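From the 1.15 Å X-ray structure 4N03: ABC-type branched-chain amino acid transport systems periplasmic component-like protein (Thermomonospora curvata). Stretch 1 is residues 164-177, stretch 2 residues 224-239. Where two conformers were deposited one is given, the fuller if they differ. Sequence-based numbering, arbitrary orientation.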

# COMPACT_ATOMS: atom_id res chain seq x y z
N LEU A 164 18.02 19.14 -1.82
CA LEU A 164 17.05 19.59 -0.85
C LEU A 164 17.57 19.39 0.57
O LEU A 164 17.10 20.03 1.49
CB LEU A 164 15.72 18.87 -1.06
CG LEU A 164 14.98 19.21 -2.37
CD1 LEU A 164 13.75 18.35 -2.53
CD2 LEU A 164 14.61 20.67 -2.43
N ILE A 165 18.55 18.48 0.71
CA ILE A 165 19.32 18.30 1.92
C ILE A 165 20.77 18.12 1.51
O ILE A 165 21.07 17.85 0.36
CB ILE A 165 18.83 17.12 2.77
CG1 ILE A 165 18.94 15.84 1.99
CG2 ILE A 165 17.42 17.36 3.26
CD1 ILE A 165 18.55 14.60 2.78
N LYS A 166 21.65 18.25 2.49
CA LYS A 166 23.09 18.05 2.30
C LYS A 166 23.66 17.34 3.52
O LYS A 166 23.03 17.28 4.56
CB LYS A 166 23.78 19.36 2.09
CG LYS A 166 23.75 20.30 3.27
CD LYS A 166 24.34 21.67 2.97
CE LYS A 166 24.30 22.56 4.21
NZ LYS A 166 22.96 22.75 4.86
N LYS A 167 24.86 16.78 3.37
CA LYS A 167 25.52 16.12 4.46
C LYS A 167 25.55 17.01 5.69
O LYS A 167 25.81 18.20 5.59
CB LYS A 167 26.95 15.69 4.07
CG LYS A 167 27.73 14.96 5.15
CD LYS A 167 29.07 14.48 4.61
CE LYS A 167 29.75 13.63 5.66
NZ LYS A 167 31.02 13.08 5.13
N GLY A 168 25.23 16.44 6.85
CA GLY A 168 25.20 17.18 8.11
C GLY A 168 23.83 17.70 8.49
O GLY A 168 23.62 18.12 9.60
N ASP A 169 22.85 17.65 7.56
CA ASP A 169 21.48 18.13 7.82
C ASP A 169 20.74 17.16 8.72
O ASP A 169 21.15 16.03 8.98
CB ASP A 169 20.72 18.32 6.50
CG ASP A 169 21.09 19.60 5.77
OD1 ASP A 169 21.86 20.41 6.28
OD2 ASP A 169 20.51 19.75 4.65
N LYS A 170 19.59 17.62 9.18
CA LYS A 170 18.73 16.92 10.10
C LYS A 170 17.35 16.64 9.48
O LYS A 170 16.67 17.55 8.93
CB LYS A 170 18.52 17.74 11.37
CG LYS A 170 17.68 17.05 12.44
CD LYS A 170 17.49 17.94 13.66
CE LYS A 170 18.75 18.21 14.43
NZ LYS A 170 18.44 19.07 15.64
N LEU A 171 16.91 15.40 9.56
CA LEU A 171 15.60 14.97 9.14
C LEU A 171 14.72 14.83 10.34
O LEU A 171 15.12 14.19 11.30
CB LEU A 171 15.71 13.59 8.44
CG LEU A 171 16.76 13.44 7.35
CD1 LEU A 171 16.74 12.01 6.84
CD2 LEU A 171 16.49 14.40 6.22
N GLY A 172 13.50 15.37 10.29
CA GLY A 172 12.50 15.11 11.31
C GLY A 172 11.46 14.19 10.79
O GLY A 172 10.76 14.57 9.84
N HIS A 173 11.27 13.03 11.42
CA HIS A 173 10.33 12.03 10.91
C HIS A 173 9.22 11.83 11.90
O HIS A 173 9.41 11.36 13.03
CB HIS A 173 11.09 10.73 10.64
CG HIS A 173 10.33 9.76 9.80
ND1 HIS A 173 10.96 8.74 9.15
CD2 HIS A 173 9.00 9.68 9.50
CE1 HIS A 173 10.05 8.04 8.50
NE2 HIS A 173 8.85 8.59 8.68
N VAL A 174 8.02 12.25 11.50
CA VAL A 174 6.80 12.06 12.25
C VAL A 174 6.21 10.75 11.80
O VAL A 174 5.96 10.59 10.58
CB VAL A 174 5.81 13.22 11.96
CG1 VAL A 174 4.48 12.99 12.67
CG2 VAL A 174 6.39 14.57 12.37
N TYR A 175 5.93 9.80 12.70
CA TYR A 175 5.59 8.45 12.25
C TYR A 175 4.56 7.81 13.13
O TYR A 175 4.67 7.89 14.39
CB TYR A 175 6.91 7.60 12.15
CG TYR A 175 7.54 7.27 13.50
CD1 TYR A 175 8.37 8.16 14.15
CD2 TYR A 175 7.22 6.09 14.13
CE1 TYR A 175 8.89 7.86 15.43
CE2 TYR A 175 7.76 5.79 15.40
CZ TYR A 175 8.56 6.68 16.03
OH TYR A 175 9.03 6.38 17.32
N PHE A 176 3.65 7.04 12.54
CA PHE A 176 2.74 6.21 13.27
C PHE A 176 3.57 5.13 13.98
O PHE A 176 4.26 4.34 13.36
CB PHE A 176 1.74 5.52 12.35
CG PHE A 176 0.54 6.31 11.88
CD1 PHE A 176 0.25 7.56 12.32
CD2 PHE A 176 -0.33 5.72 10.99
CE1 PHE A 176 -0.91 8.21 11.88
CE2 PHE A 176 -1.47 6.35 10.52
CZ PHE A 176 -1.74 7.60 10.96
N GLU A 177 3.43 5.05 15.29
CA GLU A 177 4.12 4.05 16.09
C GLU A 177 3.81 2.64 15.58
O GLU A 177 2.69 2.32 15.15
CB GLU A 177 3.73 4.23 17.58
CG GLU A 177 2.25 4.02 17.89
CD GLU A 177 1.85 3.95 19.34
OE1 GLU A 177 2.57 4.38 20.23
OE2 GLU A 177 0.75 3.42 19.60
N ASP A 224 15.90 20.18 8.59
CA ASP A 224 16.06 20.56 7.21
C ASP A 224 15.08 19.91 6.26
O ASP A 224 14.91 20.40 5.15
CB ASP A 224 17.48 20.25 6.80
CG ASP A 224 18.47 20.98 7.68
OD1 ASP A 224 18.55 22.23 7.55
OD2 ASP A 224 19.17 20.33 8.51
N ALA A 225 14.46 18.83 6.69
CA ALA A 225 13.45 18.16 5.90
C ALA A 225 12.55 17.47 6.86
O ALA A 225 12.95 17.09 7.96
CB ALA A 225 14.08 17.14 4.93
N ILE A 226 11.28 17.32 6.47
CA ILE A 226 10.23 16.72 7.29
C ILE A 226 9.77 15.47 6.60
O ILE A 226 9.33 15.54 5.45
CB ILE A 226 9.05 17.69 7.48
CG1 ILE A 226 9.51 18.99 8.17
CG2 ILE A 226 7.92 17.03 8.25
CD1 ILE A 226 8.48 20.11 8.12
N LEU A 227 9.77 14.34 7.27
CA LEU A 227 9.30 13.07 6.76
C LEU A 227 8.07 12.69 7.54
O LEU A 227 7.97 12.97 8.74
CB LEU A 227 10.37 11.98 6.88
CG LEU A 227 11.44 11.97 5.79
CD1 LEU A 227 12.14 13.29 5.52
CD2 LEU A 227 12.46 10.88 6.13
N LEU A 228 7.10 12.08 6.84
CA LEU A 228 5.81 11.77 7.44
C LEU A 228 5.35 10.39 7.05
O LEU A 228 5.12 10.12 5.88
CB LEU A 228 4.75 12.79 7.04
CG LEU A 228 3.35 12.59 7.63
CD1 LEU A 228 3.34 12.69 9.15
CD2 LEU A 228 2.34 13.56 7.05
N SER A 229 5.10 9.55 8.04
CA SER A 229 4.49 8.25 7.83
C SER A 229 3.24 8.18 8.65
O SER A 229 3.22 7.87 9.83
CB SER A 229 5.46 7.12 8.18
OG SER A 229 6.67 7.26 7.47
N ALA A 230 2.15 8.60 8.00
CA ALA A 230 0.84 8.75 8.63
C ALA A 230 -0.18 8.71 7.49
O ALA A 230 0.12 8.20 6.40
CB ALA A 230 0.80 10.04 9.39
N GLY A 231 -1.39 9.17 7.77
CA GLY A 231 -2.45 9.17 6.79
C GLY A 231 -2.78 10.55 6.32
O GLY A 231 -2.13 11.55 6.64
N PRO A 232 -3.82 10.65 5.46
CA PRO A 232 -4.16 11.92 4.84
C PRO A 232 -4.44 13.05 5.82
O PRO A 232 -3.97 14.16 5.64
CB PRO A 232 -5.40 11.57 3.99
CG PRO A 232 -5.25 10.12 3.66
CD PRO A 232 -4.60 9.53 4.90
N GLN A 233 -5.19 12.75 6.88
CA GLN A 233 -5.52 13.78 7.86
C GLN A 233 -4.28 14.41 8.46
O GLN A 233 -4.16 15.64 8.61
CB GLN A 233 -6.40 13.21 8.95
CG GLN A 233 -6.59 14.10 10.18
CD GLN A 233 -7.37 13.39 11.26
OE1 GLN A 233 -8.30 13.97 11.82
NE2 GLN A 233 -7.00 12.18 11.57
N GLN A 234 -3.30 13.59 8.84
CA GLN A 234 -2.05 14.08 9.42
C GLN A 234 -1.27 14.88 8.40
O GLN A 234 -0.65 15.89 8.75
CB GLN A 234 -1.20 12.99 10.02
CG GLN A 234 -1.82 12.35 11.25
CD GLN A 234 -2.82 11.25 11.01
OE1 GLN A 234 -2.86 10.68 9.93
NE2 GLN A 234 -3.60 10.93 12.04
N ALA A 235 -1.24 14.42 7.16
CA ALA A 235 -0.51 15.16 6.12
C ALA A 235 -1.09 16.55 5.93
O ALA A 235 -0.35 17.53 5.83
CB ALA A 235 -0.55 14.41 4.80
N ALA A 236 -2.43 16.66 5.84
CA ALA A 236 -3.06 17.96 5.66
C ALA A 236 -2.70 18.88 6.82
O ALA A 236 -2.43 20.06 6.63
CB ALA A 236 -4.55 17.83 5.50
N SER A 237 -2.80 18.36 8.05
CA SER A 237 -2.56 19.16 9.24
C SER A 237 -1.09 19.61 9.29
O SER A 237 -0.76 20.77 9.45
CB SER A 237 -2.94 18.38 10.48
OG SER A 237 -2.69 19.13 11.65
N LEU A 238 -0.17 18.65 9.14
CA LEU A 238 1.23 18.98 9.24
C LEU A 238 1.67 19.96 8.16
O LEU A 238 2.34 20.95 8.44
CB LEU A 238 2.07 17.69 9.18
CG LEU A 238 3.57 17.96 9.35
CD1 LEU A 238 4.24 16.83 10.10
CD2 LEU A 238 4.18 18.13 7.98
N ALA A 239 1.28 19.69 6.91
CA ALA A 239 1.72 20.55 5.82
C ALA A 239 1.13 21.93 5.99
O ALA A 239 1.81 22.93 5.86
CB ALA A 239 1.33 19.94 4.46
O HOH W 1 21.18 23.20 6.99

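Strands 170-176 and 225-229 run parallel, their directions 18° apart, and the side-chain conformations are best read against that frame. Its ladder is regular: Gly172 N donates to Ala225 O (2.9 Å, 175°), Leu227 N to Gly172 O (2.8 Å, 174°), and Val174 and Phe176 continue the pattern as far as Ser229 O.

His173, Leu227, Tyr175 and Ser229 lie on the same face. With chi1 at -165° (t), the His173 ring reaches along the neighbouring strand, and its NE2 lies 2.8 Å from Ser229 OG, a hydrogen bond in which either atom could be the donor. The same placement sets Leu227 CB over the ring, 3.8 Å from the centroid and 17° off the normal, a CH-pi contact. Ser229 OG, by contrast, sits at the ring edge, near its plane, where the NE2 lone pair or proton points. Tyr175, at chi1 69° (p), leads its ring away; its CB stays 4.3 Å from Ser229 CB.

On the opposite face, Val174 (t) places CG1 3.7 Å from Leu228 CD1 and CG2 3.9 Å from Leu238 CD1, so its two methyls meet strand and helix respectively.

Phe176 (chi1 -80°, m) turns its ring beneath the strand-to-helix connection. Ala230 CA stands 3.6 Å from the ring centroid, only 9° off the normal, whereas Gln234 OE1 approaches the edge, 3.4 Å from Phe176 CZ. That oxygen also accepts from Gly231 N at 3.0 Å.

At the other end, Asp224 (m) directs OD2 to Lys170 N (2.8 Å, 164°), while its own N donates to Lys170 O (2.8 Å). This brings Asp224 OD2 within 3.5 Å of Asp169 OD1, an encounter of like charges. Lys166 NZ forms a salt bridge with Asp169 OD1 (2.9 Å), and water 1 donates to Asp169 OD1 (3.0 Å) and Asp224 OD1 (2.9 Å), linking the two carboxylates.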